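Local coordinates for erythrocyte binding antigen 140 (PDB 4GF2), which probably binds glycophorin C, a sialic acid-bearing receptor on the erythrocyte surface, as an adhesin used by Plasmodium falciparum in host cell invasion, at residues N99-D104 against N137-W142; A46-S51 against G117-K122; V34-R39 against D105-G110. The protein carries 3 engineered substitutions. All blocks are in the same frame, centred on the assembly; numbering follows the deposited sequence.

Interaction 1. Residues N99-D104 against N137-W142; sequences NSFIGD and NIKKEW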
ATOM      1  N   ASN A  99     -21.536 -22.400  30.294  1.00 41.79           N
ATOM      2  CA  ASN A  99     -20.315 -21.787  30.800  1.00 40.27           C
ATOM      3  C   ASN A  99     -20.516 -20.398  31.402  1.00 40.65           C
ATOM      4  O   ASN A  99     -19.809 -20.016  32.326  1.00 40.27           O
ATOM      5  CB  ASN A  99     -19.252 -21.764  29.704  1.00 40.07           C
ATOM      6  CG  ASN A  99     -18.675 -23.140  29.437  1.00 41.18           C
ATOM      7  OD1 ASN A  99     -18.749 -24.023  30.288  1.00 40.55           O
ATOM      8  ND2 ASN A  99     -18.092 -23.328  28.262  1.00 43.00           N
ATOM      9  N   SER A 100     -21.481 -19.647  30.888  1.00 40.39           N
ATOM     10  CA  SER A 100     -21.807 -18.352  31.474  1.00 45.08           C
ATOM     11  C   SER A 100     -22.627 -18.542  32.746  1.00 47.33           C
ATOM     12  O   SER A 100     -22.762 -17.623  33.558  1.00 51.29           O
ATOM     13  CB  SER A 100     -22.578 -17.486  30.479  1.00 46.00           C
ATOM     14  OG  SER A 100     -23.806 -18.091  30.115  1.00 45.51           O
ATOM     15  N   PHE A 101     -23.175 -19.741  32.912  1.00 44.92           N
ATOM     16  CA  PHE A 101     -23.952 -20.062  34.098  1.00 44.29           C
ATOM     17  C   PHE A 101     -23.053 -20.545  35.236  1.00 46.48           C
ATOM     18  O   PHE A 101     -23.339 -20.284  36.404  1.00 49.94           O
ATOM     19  CB  PHE A 101     -25.009 -21.119  33.772  1.00 41.49           C
ATOM     20  CG  PHE A 101     -25.861 -21.506  34.947  1.00 43.56           C
ATOM     21  CD1 PHE A 101     -26.715 -20.585  35.533  1.00 46.21           C
ATOM     22  CD2 PHE A 101     -25.810 -22.790  35.465  1.00 46.19           C
ATOM     23  CE1 PHE A 101     -27.500 -20.936  36.617  1.00 50.01           C
ATOM     24  CE2 PHE A 101     -26.595 -23.148  36.545  1.00 49.89           C
ATOM     25  CZ  PHE A 101     -27.440 -22.220  37.123  1.00 51.93           C
ATOM     26  N   ILE A 102     -21.966 -21.238  34.896  1.00 45.94           N
ATOM     27  CA  ILE A 102     -21.092 -21.821  35.915  1.00 49.55           C
ATOM     28  C   ILE A 102     -19.794 -21.038  36.113  1.00 53.54           C
ATOM     29  O   ILE A 102     -18.815 -21.570  36.638  1.00 58.40           O
ATOM     30  CB  ILE A 102     -20.755 -23.297  35.610  1.00 48.74           C
ATOM     31  CG1 ILE A 102     -19.915 -23.415  34.335  1.00 47.40           C
ATOM     32  CG2 ILE A 102     -22.034 -24.115  35.496  1.00 46.82           C
ATOM     33  CD1 ILE A 102     -19.498 -24.838  34.008  1.00 46.79           C
ATOM     34  N   GLY A 103     -19.794 -19.775  35.699  1.00 51.94           N
ATOM     35  CA  GLY A 103     -18.680 -18.882  35.970  1.00 53.45           C
ATOM     36  C   GLY A 103     -17.436 -19.124  35.131  1.00 52.91           C
ATOM     37  O   GLY A 103     -16.319 -18.930  35.603  1.00 54.08           O
ATOM     38  N   ASP A 104     -17.622 -19.541  33.884  1.00 53.10           N
ATOM     39  CA  ASP A 104     -16.503 -19.688  32.957  1.00 57.69           C
ATOM     40  C   ASP A 104     -16.802 -18.924  31.670  1.00 58.75           C
ATOM     41  O   ASP A 104     -17.047 -19.517  30.621  1.00 58.92           O
ATOM     42  CB  ASP A 104     -16.238 -21.164  32.657  1.00 59.03           C
ATOM     43  CG  ASP A 104     -15.093 -21.364  31.678  1.00 62.92           C
ATOM     44  OD1 ASP A 104     -14.208 -20.488  31.610  1.00 63.11           O
ATOM     45  OD2 ASP A 104     -15.083 -22.394  30.968  1.00 66.31           O
ATOM     46  N   ASN A 137     -20.479 -23.912  42.677  1.00 67.79           N
ATOM     47  CA  ASN A 137     -20.624 -25.359  42.769  1.00 66.79           C
ATOM     48  C   ASN A 137     -22.085 -25.792  42.745  1.00 64.30           C
ATOM     49  O   ASN A 137     -22.436 -26.778  42.099  1.00 65.51           O
ATOM     50  CB  ASN A 137     -19.943 -25.883  44.032  1.00 70.18           C
ATOM     51  CG  ASN A 137     -18.437 -25.898  43.911  1.00 70.23           C
ATOM     52  OD1 ASN A 137     -17.895 -25.984  42.807  1.00 68.42           O
ATOM     53  ND2 ASN A 137     -17.751 -25.816  45.043  1.00 73.19           N
ATOM     54  N   ILE A 138     -22.932 -25.054  43.455  1.00 63.54           N
ATOM     55  CA  ILE A 138     -24.364 -25.320  43.444  1.00 58.33           C
ATOM     56  C   ILE A 138     -24.914 -25.238  42.016  1.00 56.35           C
ATOM     57  O   ILE A 138     -25.714 -26.080  41.599  1.00 54.66           O
ATOM     58  CB  ILE A 138     -25.118 -24.337  44.360  1.00 60.75           C
ATOM     59  CG1 ILE A 138     -24.864 -24.693  45.829  1.00 65.36           C
ATOM     60  CG2 ILE A 138     -26.610 -24.369  44.067  1.00 59.26           C
ATOM     61  CD1 ILE A 138     -25.448 -23.703  46.826  1.00 68.48           C
ATOM     62  N   LYS A 139     -24.469 -24.233  41.268  1.00 52.50           N
ATOM     63  CA  LYS A 139     -24.912 -24.038  39.894  1.00 52.11           C
ATOM     64  C   LYS A 139     -24.406 -25.162  38.994  1.00 48.37           C
ATOM     65  O   LYS A 139     -25.108 -25.612  38.083  1.00 45.22           O
ATOM     66  CB  LYS A 139     -24.431 -22.683  39.365  1.00 54.48           C
ATOM     67  CG  LYS A 139     -25.107 -21.485  40.022  1.00 60.32           C
ATOM     68  CD  LYS A 139     -24.763 -20.178  39.319  1.00 62.15           C
ATOM     69  CE  LYS A 139     -23.302 -19.797  39.511  1.00 63.24           C
ATOM     70  NZ  LYS A 139     -22.956 -18.541  38.789  1.00 61.52           N
ATOM     71  N   LYS A 140     -23.186 -25.617  39.252  1.00 51.03           N
ATOM     72  CA  LYS A 140     -22.615 -26.704  38.474  1.00 51.28           C
ATOM     73  C   LYS A 140     -23.452 -27.963  38.666  1.00 50.51           C
ATOM     74  O   LYS A 140     -23.787 -28.648  37.700  1.00 49.65           O
ATOM     75  CB  LYS A 140     -21.154 -26.941  38.868  1.00 57.20           C
ATOM     76  CG  LYS A 140     -20.240 -25.808  38.440  1.00 61.60           C
ATOM     77  CD  LYS A 140     -18.845 -25.919  39.035  1.00 69.53           C
ATOM     78  CE  LYS A 140     -17.970 -26.870  38.238  1.00 72.32           C
ATOM     79  NZ  LYS A 140     -16.528 -26.519  38.357  1.00 76.64           N
ATOM     80  N   GLU A 141     -23.805 -28.253  39.912  1.00 51.96           N
ATOM     81  CA  GLU A 141     -24.654 -29.399  40.206  1.00 53.45           C
ATOM     82  C   GLU A 141     -26.019 -29.227  39.538  1.00 52.06           C
ATOM     83  O   GLU A 141     -26.557 -30.165  38.956  1.00 52.80           O
ATOM     84  CB  GLU A 141     -24.818 -29.570  41.717  1.00 59.98           C
ATOM     85  CG  GLU A 141     -23.521 -29.880  42.449  1.00 67.49           C
ATOM     86  CD  GLU A 141     -23.719 -30.057  43.945  1.00 78.26           C
ATOM     87  OE1 GLU A 141     -24.700 -30.720  44.342  1.00 81.56           O
ATOM     88  OE2 GLU A 141     -22.895 -29.529  44.722  1.00 82.64           O
ATOM     89  N   TRP A 142     -26.573 -28.023  39.618  1.00 51.57           N
ATOM     90  CA  TRP A 142     -27.877 -27.753  39.031  1.00 49.34           C
ATOM     91  C   TRP A 142     -27.840 -28.021  37.530  1.00 46.88           C
ATOM     92  O   TRP A 142     -28.727 -28.672  36.980  1.00 45.08           O
ATOM     93  CB  TRP A 142     -28.300 -26.309  39.302  1.00 48.61           C
ATOM     94  CG  TRP A 142     -29.670 -25.995  38.794  1.00 47.30           C
ATOM     95  CD1 TRP A 142     -30.834 -26.036  39.500  1.00 49.92           C
ATOM     96  CD2 TRP A 142     -30.021 -25.596  37.462  1.00 45.99           C
ATOM     97  NE1 TRP A 142     -31.889 -25.684  38.695  1.00 49.44           N
ATOM     98  CE2 TRP A 142     -31.419 -25.411  37.438  1.00 47.70           C
ATOM     99  CE3 TRP A 142     -29.293 -25.381  36.289  1.00 44.92           C
ATOM    100  CZ2 TRP A 142     -32.099 -25.021  36.287  1.00 47.63           C
ATOM    101  CZ3 TRP A 142     -29.970 -24.995  35.148  1.00 44.93           C
ATOM    102  CH2 TRP A 142     -31.359 -24.819  35.154  1.00 46.03           C
TER

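Interaction 2. Residues A46-S51 against G117-K122; sequences ANFLNS and GYINKK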
ATOM      1  N   ALA A  46     -32.544 -12.203  27.629  1.00 52.48           N
ATOM      2  CA  ALA A  46     -33.413 -11.123  28.081  1.00 54.40           C
ATOM      3  C   ALA A  46     -34.549 -11.629  28.964  1.00 56.80           C
ATOM      4  O   ALA A  46     -34.931 -10.972  29.931  1.00 61.36           O
ATOM      5  CB  ALA A  46     -33.983 -10.376  26.884  1.00 53.16           C
ATOM      6  N   ASN A  47     -35.090 -12.796  28.633  1.00 54.12           N
ATOM      7  CA  ASN A  47     -36.255 -13.311  29.347  1.00 56.72           C
ATOM      8  C   ASN A  47     -36.016 -13.470  30.841  1.00 59.72           C
ATOM      9  O   ASN A  47     -36.943 -13.333  31.637  1.00 64.37           O
ATOM     10  CB  ASN A  47     -36.722 -14.630  28.736  1.00 55.41           C
ATOM     11  CG  ASN A  47     -37.237 -14.456  27.326  1.00 55.68           C
ATOM     12  OD1 ASN A  47     -38.317 -13.900  27.116  1.00 57.95           O
ATOM     13  ND2 ASN A  47     -36.467 -14.920  26.348  1.00 53.98           N
ATOM     14  N   PHE A  48     -34.774 -13.749  31.220  1.00 57.67           N
ATOM     15  CA  PHE A  48     -34.415 -13.835  32.631  1.00 61.04           C
ATOM     16  C   PHE A  48     -34.741 -12.531  33.363  1.00 67.32           C
ATOM     17  O   PHE A  48     -35.119 -12.547  34.534  1.00 72.94           O
ATOM     18  CB  PHE A  48     -32.929 -14.152  32.790  1.00 58.18           C
ATOM     19  CG  PHE A  48     -32.579 -15.581  32.504  1.00 54.87           C
ATOM     20  CD1 PHE A  48     -33.044 -16.598  33.325  1.00 56.30           C
ATOM     21  CD2 PHE A  48     -31.774 -15.911  31.426  1.00 50.85           C
ATOM     22  CE1 PHE A  48     -32.721 -17.917  33.070  1.00 54.14           C
ATOM     23  CE2 PHE A  48     -31.448 -17.228  31.167  1.00 48.42           C
ATOM     24  CZ  PHE A  48     -31.921 -18.234  31.992  1.00 50.10           C
ATOM     25  N   LEU A  49     -34.596 -11.408  32.668  1.00 66.45           N
ATOM     26  CA  LEU A  49     -34.808 -10.096  33.276  1.00 69.73           C
ATOM     27  C   LEU A  49     -36.280  -9.704  33.334  1.00 72.27           C
ATOM     28  O   LEU A  49     -36.646  -8.760  34.031  1.00 77.01           O
ATOM     29  CB  LEU A  49     -34.028  -9.030  32.509  1.00 69.45           C
ATOM     30  CG  LEU A  49     -32.508  -9.182  32.558  1.00 67.68           C
ATOM     31  CD1 LEU A  49     -31.847  -8.301  31.510  1.00 68.62           C
ATOM     32  CD2 LEU A  49     -31.986  -8.846  33.947  1.00 69.13           C
ATOM     33  N   ASN A  50     -37.125 -10.422  32.603  1.00 69.37           N
ATOM     34  CA  ASN A  50     -38.552 -10.126  32.593  1.00 71.78           C
ATOM     35  C   ASN A  50     -39.330 -10.960  33.604  1.00 72.12           C
ATOM     36  O   ASN A  50     -40.556 -10.894  33.660  1.00 75.01           O
ATOM     37  CB  ASN A  50     -39.126 -10.349  31.196  1.00 71.03           C
ATOM     38  CG  ASN A  50     -38.506  -9.435  30.162  1.00 69.97           C
ATOM     39  OD1 ASN A  50     -38.146  -8.297  30.458  1.00 71.48           O
ATOM     40  ND2 ASN A  50     -38.373  -9.934  28.940  1.00 66.95           N
ATOM     41  N   SER A  51     -38.614 -11.746  34.401  1.00 69.77           N
ATOM     42  CA  SER A  51     -39.252 -12.594  35.398  1.00 73.30           C
ATOM     43  C   SER A  51     -38.697 -12.314  36.788  1.00 76.98           C
ATOM     44  O   SER A  51     -37.521 -11.987  36.947  1.00 74.94           O
ATOM     45  CB  SER A  51     -39.054 -14.069  35.045  1.00 71.57           C
ATOM     46  OG  SER A  51     -39.594 -14.913  36.049  1.00 75.93           O
ATOM     47  N   GLY A 117     -25.365 -11.446  37.178  1.00 62.77           N
ATOM     48  CA  GLY A 117     -25.484 -10.937  38.534  1.00 63.75           C
ATOM     49  C   GLY A 117     -26.849 -11.201  39.140  1.00 63.14           C
ATOM     50  O   GLY A 117     -26.970 -11.499  40.329  1.00 66.52           O
ATOM     51  N   TYR A 118     -27.885 -11.084  38.319  1.00 61.04           N
ATOM     52  CA  TYR A 118     -29.248 -11.335  38.763  1.00 62.99           C
ATOM     53  C   TYR A 118     -29.447 -12.811  39.103  1.00 62.64           C
ATOM     54  O   TYR A 118     -30.015 -13.146  40.144  1.00 66.69           O
ATOM     55  CB  TYR A 118     -30.232 -10.910  37.673  1.00 61.48           C
ATOM     56  CG  TYR A 118     -31.684 -10.980  38.083  1.00 62.22           C
ATOM     57  CD1 TYR A 118     -32.123 -10.401  39.268  1.00 66.47           C
ATOM     58  CD2 TYR A 118     -32.622 -11.608  37.275  1.00 59.17           C
ATOM     59  CE1 TYR A 118     -33.454 -10.459  39.642  1.00 68.54           C
ATOM     60  CE2 TYR A 118     -33.953 -11.671  37.641  1.00 60.98           C
ATOM     61  CZ  TYR A 118     -34.364 -11.095  38.824  1.00 66.66           C
ATOM     62  OH  TYR A 118     -35.689 -11.155  39.185  1.00 70.59           O
ATOM     63  N   ILE A 119     -28.980 -13.690  38.222  1.00 58.06           N
ATOM     64  CA  ILE A 119     -29.098 -15.125  38.449  1.00 55.47           C
ATOM     65  C   ILE A 119     -28.382 -15.516  39.739  1.00 58.16           C
ATOM     66  O   ILE A 119     -28.888 -16.329  40.511  1.00 59.85           O
ATOM     67  CB  ILE A 119     -28.547 -15.936  37.256  1.00 51.36           C
ATOM     68  CG1 ILE A 119     -29.525 -15.859  36.080  1.00 51.59           C
ATOM     69  CG2 ILE A 119     -28.327 -17.386  37.645  1.00 48.29           C
ATOM     70  CD1 ILE A 119     -29.011 -16.487  34.789  1.00 49.95           C
ATOM     71  N   ASN A 120     -27.215 -14.926  39.980  1.00 59.75           N
ATOM     72  CA  ASN A 120     -26.481 -15.187  41.217  1.00 63.24           C
ATOM     73  C   ASN A 120     -27.250 -14.723  42.447  1.00 67.32           C
ATOM     74  O   ASN A 120     -27.249 -15.390  43.482  1.00 69.03           O
ATOM     75  CB  ASN A 120     -25.108 -14.515  41.187  1.00 65.71           C
ATOM     76  CG  ASN A 120     -24.131 -15.235  40.284  1.00 63.84           C
ATOM     77  OD1 ASN A 120     -24.321 -16.405  39.955  1.00 62.50           O
ATOM     78  ND2 ASN A 120     -23.075 -14.542  39.882  1.00 64.32           N
ATOM     79  N   LYS A 121     -27.906 -13.575  42.329  1.00 69.72           N
ATOM     80  CA  LYS A 121     -28.665 -13.024  43.441  1.00 74.11           C
ATOM     81  C   LYS A 121     -29.849 -13.930  43.764  1.00 72.27           C
ATOM     82  O   LYS A 121     -30.175 -14.148  44.927  1.00 73.03           O
ATOM     83  CB  LYS A 121     -29.136 -11.603  43.113  1.00 77.74           C
ATOM     84  CG  LYS A 121     -29.853 -10.901  44.254  1.00 84.33           C
ATOM     85  CD  LYS A 121     -31.360 -11.077  44.167  1.00 84.87           C
ATOM     86  CE  LYS A 121     -32.059 -10.511  45.393  1.00 90.25           C
ATOM     87  NZ  LYS A 121     -33.539 -10.578  45.263  1.00 90.17           N
ATOM     88  N   LYS A 122     -30.486 -14.466  42.730  1.00 70.97           N
ATOM     89  CA  LYS A 122     -31.635 -15.337  42.934  1.00 72.89           C
ATOM     90  C   LYS A 122     -31.204 -16.657  43.561  1.00 72.08           C
ATOM     91  O   LYS A 122     -31.905 -17.207  44.410  1.00 75.10           O
ATOM     92  CB  LYS A 122     -32.363 -15.594  41.615  1.00 72.32           C
ATOM     93  CG  LYS A 122     -33.005 -14.354  41.014  1.00 76.24           C
ATOM     94  CD  LYS A 122     -33.815 -13.573  42.044  1.00 84.90           C
ATOM     95  CE  LYS A 122     -34.872 -14.440  42.709  1.00 90.46           C
ATOM     96  NZ  LYS A 122     -35.693 -13.672  43.687  1.00 97.85           N
TER

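Interaction 3. Residues V34-R39 against D105-G110; sequences VCVPDR and DMDFGG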
ATOM      1  N   VAL A  34      -9.958  -9.673  25.381  1.00 60.26           N
ATOM      2  CA  VAL A  34     -10.646 -10.901  24.998  1.00 56.50           C
ATOM      3  C   VAL A  34     -11.412 -10.687  23.697  1.00 54.15           C
ATOM      4  O   VAL A  34     -11.802  -9.565  23.378  1.00 54.61           O
ATOM      5  CB  VAL A  34     -11.643 -11.373  26.083  1.00 55.18           C
ATOM      6  CG1 VAL A  34     -10.906 -11.839  27.326  1.00 58.35           C
ATOM      7  CG2 VAL A  34     -12.636 -10.268  26.421  1.00 55.86           C
ATOM      8  N   CYS A  35     -11.621 -11.772  22.953  1.00 52.04           N
ATOM      9  CA  CYS A  35     -12.380 -11.729  21.710  1.00 52.05           C
ATOM     10  C   CYS A  35     -13.633 -12.579  21.841  1.00 48.22           C
ATOM     11  O   CYS A  35     -13.557 -13.801  21.974  1.00 45.90           O
ATOM     12  CB  CYS A  35     -11.535 -12.241  20.543  1.00 54.99           C
ATOM     13  SG  CYS A  35     -10.113 -11.205  20.144  1.00 85.16           S
ATOM     14  N   VAL A  36     -14.786 -11.923  21.792  1.00 47.91           N
ATOM     15  CA  VAL A  36     -16.065 -12.591  21.961  1.00 46.72           C
ATOM     16  C   VAL A  36     -16.805 -12.690  20.630  1.00 46.87           C
ATOM     17  O   VAL A  36     -16.811 -11.744  19.845  1.00 49.19           O
ATOM     18  CB  VAL A  36     -16.942 -11.825  22.962  1.00 46.70           C
ATOM     19  CG1 VAL A  36     -18.247 -12.560  23.200  1.00 46.30           C
ATOM     20  CG2 VAL A  36     -16.193 -11.628  24.270  1.00 46.34           C
ATOM     21  N   PRO A  37     -17.432 -13.844  20.365  1.00 44.48           N
ATOM     22  CA  PRO A  37     -18.216 -13.973  19.134  1.00 42.85           C
ATOM     23  C   PRO A  37     -19.557 -13.256  19.252  1.00 41.43           C
ATOM     24  O   PRO A  37     -20.166 -13.253  20.322  1.00 39.99           O
ATOM     25  CB  PRO A  37     -18.420 -15.485  19.010  1.00 40.89           C
ATOM     26  CG  PRO A  37     -18.380 -15.984  20.411  1.00 39.91           C
ATOM     27  CD  PRO A  37     -17.429 -15.088  21.156  1.00 42.59           C
ATOM     28  N   ASP A  38     -20.009 -12.648  18.164  1.00 42.60           N
ATOM     29  CA  ASP A  38     -21.275 -11.932  18.181  1.00 44.73           C
ATOM     30  C   ASP A  38     -22.407 -12.883  18.577  1.00 40.25           C
ATOM     31  O   ASP A  38     -23.404 -12.471  19.174  1.00 38.62           O
ATOM     32  CB  ASP A  38     -21.547 -11.307  16.813  1.00 51.02           C
ATOM     33  CG  ASP A  38     -22.464 -10.105  16.895  1.00 56.23           C
ATOM     34  OD1 ASP A  38     -22.498  -9.460  17.961  1.00 57.34           O
ATOM     35  OD2 ASP A  38     -23.144  -9.800  15.892  1.00 59.02           O
ATOM     36  N   ARG A  39     -22.243 -14.162  18.256  1.00 38.79           N
ATOM     37  CA  ARG A  39     -23.242 -15.154  18.626  1.00 37.12           C
ATOM     38  C   ARG A  39     -23.445 -15.153  20.138  1.00 37.88           C
ATOM     39  O   ARG A  39     -24.570 -15.267  20.620  1.00 39.32           O
ATOM     40  CB  ARG A  39     -22.834 -16.549  18.151  1.00 35.45           C
ATOM     41  CG  ARG A  39     -23.843 -17.637  18.533  1.00 34.91           C
ATOM     42  CD  ARG A  39     -23.247 -19.031  18.430  1.00 36.32           C
ATOM     43  NE  ARG A  39     -21.927 -19.097  19.046  1.00 36.79           N
ATOM     44  CZ  ARG A  39     -21.701 -19.113  20.356  1.00 35.61           C
ATOM     45  NH1 ARG A  39     -22.706 -19.071  21.218  1.00 36.11           N
ATOM     46  NH2 ARG A  39     -20.456 -19.169  20.802  1.00 34.75           N
ATOM     47  N   ASP A 105     -16.778 -17.599  31.761  1.00 58.71           N
ATOM     48  CA  ASP A 105     -17.185 -16.751  30.651  1.00 55.14           C
ATOM     49  C   ASP A 105     -16.240 -15.566  30.477  1.00 54.21           C
ATOM     50  O   ASP A 105     -15.977 -14.826  31.425  1.00 57.29           O
ATOM     51  CB  ASP A 105     -18.605 -16.242  30.889  1.00 55.44           C
ATOM     52  CG  ASP A 105     -19.229 -15.656  29.643  1.00 54.60           C
ATOM     53  OD1 ASP A 105     -18.507 -15.491  28.636  1.00 56.98           O
ATOM     54  OD2 ASP A 105     -20.443 -15.356  29.670  1.00 52.43           O
ATOM     55  N   MET A 106     -15.733 -15.393  29.261  1.00 50.76           N
ATOM     56  CA  MET A 106     -14.866 -14.262  28.942  1.00 53.03           C
ATOM     57  C   MET A 106     -15.686 -13.041  28.519  1.00 52.35           C
ATOM     58  O   MET A 106     -15.210 -11.908  28.597  1.00 54.37           O
ATOM     59  CB  MET A 106     -13.888 -14.644  27.831  1.00 54.59           C
ATOM     60  CG  MET A 106     -12.811 -15.621  28.271  1.00 56.83           C
ATOM     61  SD  MET A 106     -11.948 -16.389  26.887  1.00 54.06           S
ATOM     62  CE  MET A 106     -13.194 -17.533  26.305  1.00 51.82           C
ATOM     63  N   ASP A 107     -16.916 -13.284  28.072  1.00 52.09           N
ATOM     64  CA  ASP A 107     -17.831 -12.215  27.678  1.00 54.57           C
ATOM     65  C   ASP A 107     -18.290 -11.436  28.910  1.00 62.23           C
ATOM     66  O   ASP A 107     -18.519 -12.017  29.968  1.00 66.00           O
ATOM     67  CB  ASP A 107     -19.028 -12.815  26.933  1.00 49.31           C
ATOM     68  CG  ASP A 107     -20.069 -11.779  26.547  1.00 47.69           C
ATOM     69  OD1 ASP A 107     -19.707 -10.611  26.286  1.00 49.06           O
ATOM     70  OD2 ASP A 107     -21.262 -12.150  26.498  1.00 44.86           O
ATOM     71  N   PHE A 108     -18.417 -10.118  28.772  1.00 63.74           N
ATOM     72  CA  PHE A 108     -18.718  -9.261  29.914  1.00 63.58           C
ATOM     73  C   PHE A 108     -19.512  -8.020  29.508  1.00 66.30           C
ATOM     74  O   PHE A 108     -19.771  -7.791  28.328  1.00 67.31           O
ATOM     75  CB  PHE A 108     -17.418  -8.819  30.579  1.00 63.54           C
ATOM     76  CG  PHE A 108     -16.653  -7.798  29.784  1.00 63.63           C
ATOM     77  CD1 PHE A 108     -15.840  -8.184  28.731  1.00 65.66           C
ATOM     78  CD2 PHE A 108     -16.757  -6.450  30.084  1.00 65.74           C
ATOM     79  CE1 PHE A 108     -15.137  -7.245  27.998  1.00 69.74           C
ATOM     80  CE2 PHE A 108     -16.057  -5.506  29.355  1.00 70.42           C
ATOM     81  CZ  PHE A 108     -15.248  -5.903  28.311  1.00 71.39           C
ATOM     82  N   GLY A 109     -19.880  -7.216  30.501  1.00 66.33           N
ATOM     83  CA  GLY A 109     -20.631  -5.996  30.267  1.00 66.19           C
ATOM     84  C   GLY A 109     -22.047  -6.243  29.785  1.00 60.73           C
ATOM     85  O   GLY A 109     -22.451  -7.383  29.563  1.00 57.03           O
ATOM     86  N   GLY A 110     -22.803  -5.161  29.627  1.00 61.35           N
ATOM     87  CA  GLY A 110     -24.154  -5.233  29.099  1.00 59.43           C
ATOM     88  C   GLY A 110     -25.031  -6.226  29.833  1.00 54.09           C
ATOM     89  O   GLY A 110     -24.849  -6.471  31.024  1.00 55.33           O
TER

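Interaction 1. Residues N99-D104 against N137-W142
F101 carries this contact: its CG, anti to the backbone N (chi1 -180°), extends the ring from helix 83-101 toward helix 132-155, where K139 and W142, three residues apart on that helix, meet it. The tight part begins here. The ring atom F101 CE2 sits 3.6 Å from K139 CB and 3.5 Å from W142 CE3, so W142 CE3 meets the phenyl ring obliquely, the planes at 59°, neither stacked nor at right angles. The lysine chain then runs obliquely across one face of the phenyl ring, with K139 CD 4.2 Å from the F101 ring centroid in a CH-pi contact displaced toward the rim. A bend at chi3 turns the chain so that K139 NZ donates to F101 O at 3.0 Å, from a position 31° out of the carbonyl plane. One residue thus grips F101 twice, by ring and by carbonyl; the amine of the buried K139 is shared with N120 OD1 of helix 110-127, its stronger partner. W142 also meets the rings of F59 and F63, and F101 also rests on I119.

The other flank is much looser. I102 touches K140 simply, branch against methylene, with I102 CB 3.8 Å from K140 CG as the chains cross at about a right angle. Beyond that point K140 is exposed to solvent, and so is G103, which takes a positive phi. The whole is helix-to-helix packing, made by a CH-pi contact and a lysine bonded to the F101 backbone carbonyl, that joins helices 83-101 and 132-155 within the alpha-helical Duffy-binding-like (DBL) domain.

Interaction 2. Residues A46-S51 against G117-K122
In the helical Duffy-binding-like domain, the short, irregular helical turn about 46-49 packs on the flank of helix 110-127, with the backbones still 7.9 Å apart from L49 CA to Y118 CA. Side chains bridge that gap, and two neighbours on the longer helix, Y118 and I119, do so in different ways.

The polar contact belongs to Y118. With CG anti to the backbone N (chi1 -174°), the tyrosine reaches away from its own helix and extends past the F48 carbonyl to S51. The acceptor there, S51 O, lies in the plane of the tyrosine ring, so the ring's tip is held edge-on to the last residue of the 46-51 segment. Further back along the same edge, Y118 CE2 comes to 3.4 Å from F48 O, a second carbonyl facing ring carbon rather than a donor. The S51 hydroxyl itself is engaged with L53 N.

Apolar contacts make up the rest. The methyl CD1 of I119 stands almost exactly over the centre of the F48 ring, 4.1 Å from the centroid and only 3° off the ring normal, as a textbook CH-pi contact. The F48 ring is also met edge-to-face by F63 of helix 56-78, so this phenylalanine is a buried junction between helices. L49 reaches the tyrosine less closely, its CD2 4.4 Å from Y118 CD2 in an oblique approach. Within helix 110-127, K122 CG lies over one face of the Y118 ring, 4.1 Å above its plane and offset toward the rim. At the far end of that ring, Y118 OH donates to S51 O at 3.0 Å, in the carbonyl plane and on a lone pair.

Interaction 3. Residues V34-R39 against D105-G110
The phenyl ring of F108 offers V34 its edge: V34 CG2 lies near the ring plane, 4.2 Å from F108 CE1. The other flat groups are carboxylates. D105 OD1 is met from above its plane, 53° out of it, by D107 N at 2.8 Å, which closes an Asx turn; M106 and D107 then pack on strand 33-37 of the beta hairpin that it forms with strand 23-27.

V34 and V36 present their methyls to this loop, while C35 points away from it, toward its disulfide partner C25 on the facing strand. V34 CG1 meets M106 CB at 4.1 Å, and V34 CG2 sits 3.7 Å from M106 O, so both V34 methyls lie against M106, one at its CB and one at its carbonyl O. The methionine chain bends at chi3, and its side chain touches I176 and W179 of helix 175-202 and L239 of helix 213-242.

D107 packs by its stem, crossing V36 at about a right angle, whereas its OD2 bonds to T112 OG1 and pairs with K40 NZ. K40 also bridges to D105, a shared positive charge that would be expected to keep both acids ionised. V36 meets D107 carbon on carbon: V36 CG1 rests 3.8 Å from D107 CB, and V36 CG2 lies the same distance from D107 CA.

In the fold
All three contacts lie in the first Duffy binding domain, within one end of the elongated chain, with centres 15 to 18 Å apart. Their segments interleave along the sequence: 34-39 and 46-51 come first, then 99-104, 105-110, 117-122 and finally 137-142. Interactions 1 and 2 touch directly across helix 110-127, where K139 of helix 132-155 meets N120 and F101 packs on I119. Interaction 3 follows straight on from interaction 1 in the chain, S100 lying against D105; it stays about 7 Å from interaction 2 at the nearest atoms. Together they tie the N-terminal hairpin and short helix to the helices that follow.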